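Local coordinates for phosphate ABC transporter, phosphate-binding protein (Clostridium perfringens, PDB 4Q8R) that probably captures inorganic phosphate outside the cell with high affinity and delivers it to an ABC-type phosphate transporter in the membrane, at residues 154-166 with 171-183. Numbering follows the deposited sequence. Where two conformers were deposited one is given.
Sequences DGSGNIKSLVQGN and GYISFSYVDDSVS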
ATOM      1  N   ASP A 154       7.589   7.690  -7.233  1.00 21.72           N
ATOM      2  CA  ASP A 154       7.262   8.311  -5.976  1.00 22.51           C
ATOM      3  C   ASP A 154       5.765   8.287  -5.807  1.00 23.82           C
ATOM      4  O   ASP A 154       5.062   9.102  -6.389  1.00 28.68           O
ATOM      5  CB  ASP A 154       7.798   9.745  -5.955  1.00 27.09           C
ATOM      6  CG  ASP A 154       7.784  10.363  -4.596  1.00 41.16           C
ATOM      7  OD1 ASP A 154       7.349   9.742  -3.585  1.00 43.31           O
ATOM      8  OD2 ASP A 154       8.285  11.504  -4.543  1.00 49.69           O
ATOM      9  N   GLY A 155       5.316   7.330  -5.046  1.00 21.00           N
ATOM     10  CA  GLY A 155       3.957   7.194  -4.665  1.00 17.60           C
ATOM     11  C   GLY A 155       3.173   6.191  -5.526  1.00 20.87           C
ATOM     12  O   GLY A 155       3.555   5.826  -6.623  1.00 21.37           O
ATOM     13  N   SER A 156       2.072   5.667  -4.947  1.00 19.13           N
ATOM     14  CA  SER A 156       1.212   4.674  -5.610  1.00 19.51           C
ATOM     15  C   SER A 156       0.787   5.164  -6.991  1.00 20.49           C
ATOM     16  O   SER A 156       0.756   4.378  -7.944  1.00 22.03           O
ATOM     17  CB  SER A 156      -0.035   4.431  -4.762  1.00 21.38           C
ATOM     18  OG  SER A 156       0.241   3.754  -3.554  1.00 20.77           O
ATOM     19  N   GLY A 157       0.297   6.400  -7.068  1.00 23.41           N
ATOM     20  CA  GLY A 157      -0.214   6.934  -8.345  1.00 24.90           C
ATOM     21  C   GLY A 157       0.854   6.860  -9.447  1.00 23.64           C
ATOM     22  O   GLY A 157       0.593   6.519 -10.626  1.00 24.04           O
ATOM     23  N   ASN A 158       2.092   7.203  -9.067  1.00 21.64           N
ATOM     24  CA  ASN A 158       3.181   7.247 -10.029  1.00 20.77           C
ATOM     25  C   ASN A 158       3.568   5.847 -10.501  1.00 21.42           C
ATOM     26  O   ASN A 158       3.871   5.649 -11.673  1.00 21.75           O
ATOM     27  CB  ASN A 158       4.381   8.044  -9.546  1.00 26.35           C
ATOM     28  CG  ASN A 158       4.129   9.562  -9.659  1.00 37.28           C
ATOM     29  OD1 ASN A 158       3.399  10.022 -10.547  1.00 45.54           O
ATOM     30  ND2 ASN A 158       4.725  10.342  -8.803  1.00 36.73           N
ATOM     31  N   ILE A 159       3.566   4.848  -9.621  1.00 20.80           N
ATOM     32  CA  ILE A 159       3.927   3.530 -10.046  1.00 19.89           C
ATOM     33  C   ILE A 159       2.862   2.970 -11.011  1.00 22.05           C
ATOM     34  O   ILE A 159       3.191   2.336 -12.014  1.00 21.52           O
ATOM     35  CB  ILE A 159       4.325   2.625  -8.877  1.00 23.58           C
ATOM     36  CG1 ILE A 159       5.055   1.345  -9.361  1.00 23.43           C
ATOM     37  CG2 ILE A 159       3.155   2.209  -8.010  1.00 24.92           C
ATOM     38  CD1 ILE A 159       5.893   0.653  -8.239  1.00 24.74           C
ATOM     39  N   LYS A 160       1.601   3.230 -10.710  1.00 22.71           N
ATOM     40  CA  LYS A 160       0.541   2.801 -11.602  1.00 23.16           C
ATOM     41  C   LYS A 160       0.734   3.462 -13.005  1.00 24.66           C
ATOM     42  O   LYS A 160       0.634   2.787 -14.027  1.00 24.22           O
ATOM     43  CB  LYS A 160      -0.828   3.207 -11.034  1.00 21.62           C
ATOM     44  CG  LYS A 160      -2.033   2.762 -11.836  1.00 26.37           C
ATOM     45  CD  LYS A 160      -3.273   3.066 -11.029  1.00 29.51           C
ATOM     46  CE  LYS A 160      -4.496   2.692 -11.812  1.00 29.44           C
ATOM     47  NZ  LYS A 160      -5.748   2.969 -11.063  1.00 33.18           N
ATOM     48  N   SER A 161       0.994   4.757 -13.024  1.00 23.82           N
ATOM     49  CA  SER A 161       1.144   5.514 -14.271  0.62 25.39           C
ATOM     50  C   SER A 161       2.323   4.963 -15.069  1.00 26.16           C
ATOM     51  O   SER A 161       2.237   4.796 -16.282  1.00 26.87           O
ATOM     52  CB  SER A 161       1.365   6.984 -13.986  0.62 22.61           C
ATOM     53  OG  SER A 161       0.188   7.617 -13.532  0.62 26.78           O
ATOM     54  N   LEU A 162       3.412   4.644 -14.405  1.00 22.52           N
ATOM     55  CA  LEU A 162       4.562   4.083 -15.136  0.50 22.36           C
ATOM     56  C   LEU A 162       4.223   2.755 -15.845  1.00 23.94           C
ATOM     57  O   LEU A 162       4.548   2.546 -17.051  1.00 27.27           O
ATOM     58  CB  LEU A 162       5.789   3.991 -14.219  0.50 25.81           C
ATOM     59  CG  LEU A 162       7.140   4.090 -14.924  0.50 31.42           C
ATOM     60  CD1 LEU A 162       7.201   5.346 -15.751  0.50 31.14           C
ATOM     61  CD2 LEU A 162       8.288   4.000 -13.929  0.50 32.39           C
ATOM     62  N   VAL A 163       3.558   1.877 -15.114  1.00 21.67           N
ATOM     63  CA  VAL A 163       3.161   0.575 -15.619  1.00 21.98           C
ATOM     64  C   VAL A 163       2.138   0.773 -16.756  1.00 24.41           C
ATOM     65  O   VAL A 163       2.246   0.139 -17.819  1.00 25.06           O
ATOM     66  CB  VAL A 163       2.657  -0.332 -14.514  1.00 21.13           C
ATOM     67  CG1 VAL A 163       2.055  -1.617 -15.078  1.00 24.30           C
ATOM     68  CG2 VAL A 163       3.749  -0.657 -13.516  1.00 22.86           C
ATOM     69  N   GLN A 164       1.211   1.705 -16.569  1.00 23.62           N
ATOM     70  CA  GLN A 164       0.262   2.041 -17.620  1.00 24.51           C
ATOM     71  C   GLN A 164       0.952   2.507 -18.896  1.00 25.99           C
ATOM     72  O   GLN A 164       0.394   2.343 -19.981  1.00 28.41           O
ATOM     73  CB  GLN A 164      -0.722   3.124 -17.241  1.00 26.93           C
ATOM     74  CG  GLN A 164      -1.755   2.684 -16.241  1.00 29.70           C
ATOM     75  CD  GLN A 164      -2.562   3.864 -15.677  1.00 30.67           C
ATOM     76  OE1 GLN A 164      -2.043   4.984 -15.540  1.00 32.61           O
ATOM     77  NE2 GLN A 164      -3.847   3.639 -15.386  1.00 36.37           N
ATOM     78  N   GLY A 165       2.129   3.123 -18.745  1.00 25.83           N
ATOM     79  CA  GLY A 165       2.826   3.733 -19.856  1.00 25.54           C
ATOM     80  C   GLY A 165       3.902   2.914 -20.536  1.00 25.32           C
ATOM     81  O   GLY A 165       4.543   3.408 -21.488  1.00 26.86           O
ATOM     82  N   ASN A 166       4.131   1.715 -20.049  1.00 23.51           N
ATOM     83  CA  ASN A 166       5.247   0.903 -20.537  1.00 23.49           C
ATOM     84  C   ASN A 166       4.889  -0.551 -20.610  1.00 22.93           C
ATOM     85  O   ASN A 166       4.712  -1.216 -19.592  1.00 23.98           O
ATOM     86  CB  ASN A 166       6.498   1.073 -19.656  1.00 27.12           C
ATOM     87  CG  ASN A 166       7.805   0.495 -20.335  1.00 33.33           C
ATOM     88  OD1 ASN A 166       7.801  -0.619 -20.851  1.00 35.45           O
ATOM     89  ND2 ASN A 166       8.928   1.241 -20.271  1.00 34.85           N
ATOM     90  N   GLY A 171       5.369  -3.431 -11.549  1.00 20.90           N
ATOM     91  CA  GLY A 171       5.429  -2.673 -10.290  1.00 22.14           C
ATOM     92  C   GLY A 171       4.569  -3.338  -9.255  1.00 22.91           C
ATOM     93  O   GLY A 171       3.964  -4.352  -9.514  1.00 24.49           O
ATOM     94  N   TYR A 172       4.518  -2.747  -8.053  1.00 21.31           N
ATOM     95  CA  TYR A 172       3.677  -3.263  -6.981  1.00 20.57           C
ATOM     96  C   TYR A 172       2.879  -2.128  -6.389  1.00 20.63           C
ATOM     97  O   TYR A 172       3.314  -1.008  -6.283  1.00 21.09           O
ATOM     98  CB  TYR A 172       4.506  -3.998  -5.948  1.00 21.97           C
ATOM     99  CG  TYR A 172       5.714  -3.204  -5.430  1.00 19.13           C
ATOM    100  CD1 TYR A 172       5.566  -2.169  -4.488  1.00 20.46           C
ATOM    101  CD2 TYR A 172       7.013  -3.523  -5.854  1.00 19.88           C
ATOM    102  CE1 TYR A 172       6.688  -1.501  -3.988  1.00 20.88           C
ATOM    103  CE2 TYR A 172       8.099  -2.816  -5.392  1.00 20.47           C
ATOM    104  CZ  TYR A 172       7.926  -1.827  -4.489  1.00 19.71           C
ATOM    105  OH  TYR A 172       9.012  -1.136  -3.990  1.00 19.53           O
ATOM    106  N   ILE A 173       1.661  -2.456  -5.994  1.00 19.91           N
ATOM    107  CA  ILE A 173       0.722  -1.447  -5.570  1.00 21.23           C
ATOM    108  C   ILE A 173      -0.407  -2.053  -4.778  1.00 20.92           C
ATOM    109  O   ILE A 173      -0.765  -3.206  -4.974  1.00 23.04           O
ATOM    110  CB  ILE A 173       0.168  -0.761  -6.811  1.00 23.98           C
ATOM    111  CG1 ILE A 173      -0.432   0.583  -6.507  1.00 22.99           C
ATOM    112  CG2 ILE A 173      -0.868  -1.653  -7.566  1.00 24.46           C
ATOM    113  CD1 ILE A 173      -0.716   1.403  -7.719  1.00 24.94           C
ATOM    114  N   SER A 174      -0.976  -1.287  -3.854  1.00 21.81           N
ATOM    115  CA  SER A 174      -2.177  -1.707  -3.117  1.00 20.35           C
ATOM    116  C   SER A 174      -3.318  -2.111  -4.091  1.00 22.60           C
ATOM    117  O   SER A 174      -3.527  -1.459  -5.114  1.00 22.31           O
ATOM    118  CB  SER A 174      -2.668  -0.525  -2.290  1.00 23.18           C
ATOM    119  OG  SER A 174      -4.005  -0.696  -1.842  1.00 24.55           O
ATOM    120  N   PHE A 175      -4.068  -3.129  -3.704  1.00 22.67           N
ATOM    121  CA  PHE A 175      -5.233  -3.562  -4.454  1.00 25.67           C
ATOM    122  C   PHE A 175      -6.202  -2.382  -4.668  1.00 29.26           C
ATOM    123  O   PHE A 175      -7.003  -2.385  -5.648  1.00 28.97           O
ATOM    124  CB  PHE A 175      -6.001  -4.593  -3.656  1.00 25.89           C
ATOM    125  CG  PHE A 175      -5.438  -5.987  -3.637  1.00 29.41           C
ATOM    126  CD1 PHE A 175      -4.175  -6.341  -4.154  1.00 29.39           C
ATOM    127  CD2 PHE A 175      -6.235  -7.033  -3.046  1.00 30.37           C
ATOM    128  CE1 PHE A 175      -3.747  -7.632  -4.086  1.00 29.09           C
ATOM    129  CE2 PHE A 175      -5.813  -8.330  -3.035  1.00 30.83           C
ATOM    130  CZ  PHE A 175      -4.525  -8.640  -3.533  1.00 29.57           C
ATOM    131  N   SER A 176      -6.190  -1.403  -3.732  1.00 26.00           N
ATOM    132  CA  SER A 176      -7.036  -0.227  -3.794  1.00 28.58           C
ATOM    133  C   SER A 176      -6.883   0.575  -5.095  1.00 26.45           C
ATOM    134  O   SER A 176      -7.753   1.318  -5.515  1.00 31.10           O
ATOM    135  CB  SER A 176      -6.811   0.695  -2.565  1.00 28.15           C
ATOM    136  OG  SER A 176      -7.916   1.460  -2.361  1.00 38.12           O
ATOM    137  N   TYR A 177      -5.700   0.447  -5.719  1.00 25.26           N
ATOM    138  CA  TYR A 177      -5.405   1.170  -6.955  1.00 28.17           C
ATOM    139  C   TYR A 177      -5.557   0.313  -8.196  1.00 26.51           C
ATOM    140  O   TYR A 177      -5.389   0.820  -9.302  1.00 27.85           O
ATOM    141  CB  TYR A 177      -3.966   1.684  -6.944  1.00 23.51           C
ATOM    142  CG  TYR A 177      -3.750   2.895  -6.047  1.00 24.66           C
ATOM    143  CD1 TYR A 177      -3.733   2.778  -4.650  1.00 25.11           C
ATOM    144  CD2 TYR A 177      -3.579   4.156  -6.612  1.00 24.88           C
ATOM    145  CE1 TYR A 177      -3.508   3.902  -3.845  1.00 22.49           C
ATOM    146  CE2 TYR A 177      -3.396   5.265  -5.827  1.00 25.28           C
ATOM    147  CZ  TYR A 177      -3.363   5.157  -4.453  1.00 23.95           C
ATOM    148  OH  TYR A 177      -3.075   6.318  -3.776  1.00 24.94           O
ATOM    149  N   VAL A 178      -5.834  -0.970  -8.046  1.00 24.62           N
ATOM    150  CA  VAL A 178      -5.900  -1.866  -9.233  1.00 27.77           C
ATOM    151  C   VAL A 178      -7.230  -1.639  -9.948  1.00 34.70           C
ATOM    152  O   VAL A 178      -8.248  -1.528  -9.313  1.00 34.93           O
ATOM    153  CB  VAL A 178      -5.724  -3.339  -8.864  1.00 26.51           C
ATOM    154  CG1 VAL A 178      -5.910  -4.217 -10.105  1.00 30.99           C
ATOM    155  CG2 VAL A 178      -4.332  -3.583  -8.251  1.00 28.19           C
ATOM    156  N   ASP A 179      -7.201  -1.474 -11.257  1.00 30.94           N
ATOM    157  CA  ASP A 179      -8.393  -1.407 -12.041  1.00 33.14           C
ATOM    158  C   ASP A 179      -8.082  -2.021 -13.363  1.00 31.48           C
ATOM    159  O   ASP A 179      -7.029  -2.631 -13.513  1.00 33.21           O
ATOM    160  CB  ASP A 179      -8.915   0.036 -12.195  1.00 35.80           C
ATOM    161  CG  ASP A 179      -7.883   0.972 -12.828  1.00 35.17           C
ATOM    162  OD1 ASP A 179      -6.989   0.480 -13.540  1.00 36.30           O
ATOM    163  OD2 ASP A 179      -7.975   2.175 -12.616  1.00 38.71           O
ATOM    164  N   ASP A 180      -9.067  -1.930 -14.285  1.00 37.55           N
ATOM    165  CA  ASP A 180      -8.917  -2.540 -15.610  1.00 39.32           C
ATOM    166  C   ASP A 180      -7.821  -2.012 -16.506  1.00 38.40           C
ATOM    167  O   ASP A 180      -7.610  -2.578 -17.558  1.00 41.85           O
ATOM    168  CB  ASP A 180     -10.209  -2.464 -16.400  1.00 44.12           C
ATOM    169  CG  ASP A 180     -11.359  -3.174 -15.706  1.00 63.13           C
ATOM    170  OD1 ASP A 180     -11.105  -4.053 -14.853  1.00 70.31           O
ATOM    171  OD2 ASP A 180     -12.507  -2.840 -16.013  1.00 74.59           O
ATOM    172  N   SER A 181      -7.123  -0.971 -16.099  1.00 37.02           N
ATOM    173  CA  SER A 181      -6.098  -0.355 -16.914  1.00 36.27           C
ATOM    174  C   SER A 181      -4.748  -1.066 -16.809  1.00 33.61           C
ATOM    175  O   SER A 181      -3.876  -0.779 -17.588  1.00 36.40           O
ATOM    176  CB  SER A 181      -5.915   1.125 -16.533  1.00 36.95           C
ATOM    177  OG  SER A 181      -5.244   1.274 -15.303  1.00 38.16           O
ATOM    178  N   VAL A 182      -4.611  -1.939 -15.817  1.00 31.12           N
ATOM    179  CA  VAL A 182      -3.397  -2.706 -15.531  1.00 29.25           C
ATOM    180  C   VAL A 182      -3.808  -4.137 -15.190  1.00 31.00           C
ATOM    181  O   VAL A 182      -5.002  -4.430 -15.030  1.00 35.88           O
ATOM    182  CB  VAL A 182      -2.557  -2.072 -14.381  1.00 30.28           C
ATOM    183  CG1 VAL A 182      -2.027  -0.687 -14.763  1.00 29.26           C
ATOM    184  CG2 VAL A 182      -3.327  -2.001 -13.085  1.00 31.94           C
ATOM    185  N   SER A 183      -2.847  -5.056 -15.180  1.00 29.58           N
ATOM    186  CA  SER A 183      -3.086  -6.459 -14.870  1.00 31.98           C
ATOM    187  C   SER A 183      -2.356  -6.906 -13.619  1.00 28.11           C
ATOM    188  O   SER A 183      -1.112  -6.841 -13.560  1.00 30.72           O
ATOM    189  CB  SER A 183      -2.625  -7.328 -16.044  1.00 36.45           C
ATOM    190  OG  SER A 183      -3.471  -7.069 -17.147  1.00 38.99           O
TER
HETATM  191  O   HOH W   1       0.460   1.091  -2.959  1.00 22.71           O
HETATM  192  O   HOH W   2      -7.012   4.229 -14.985  1.00 90.51           O
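Ser156 CB sits over one face of the Tyr177 ring, offset toward its rim, in a CH-pi contact 3.6 Å from the ring centroid; the phenol OH reaches on to Thr12 O. The pair ties the first turn of helix 156-164, in one lobe of a periplasmic-binding-protein fold, to the 3-10 turn 175-177 that follows the next strand. Ser156 OG binds Thr12 OG1 and a water that also accepts from Ser174 N, and a phosphate ion lies about 5 Å from this side chain, consistent with a place beside the ligand cleft. On the strand-facing side of the helix, Ile159 CG2 meets Ile173 CD1 at 4.0 Å, the two side chains running past one another in opposite senses, while Val163 CG2 rests on the backbone of Gly171, 3.8 Å from its N.

Farther out, Lys160 runs fully extended, its CG anti to the backbone N (chi1 -177°), which carries NZ to Tyr177 O and into a salt bridge with Asp179 OD2, both at 2.8 Å. The ammonium meets that carboxylate from above its plane. Asp179 OD1 in turn closes an Asx turn by accepting from Ser181 N and takes Ser181 OG on its syn lone pair. The same hydroxyl oxygen accepts Gln164 NE2 at 2.7 Å, almost in the amide plane.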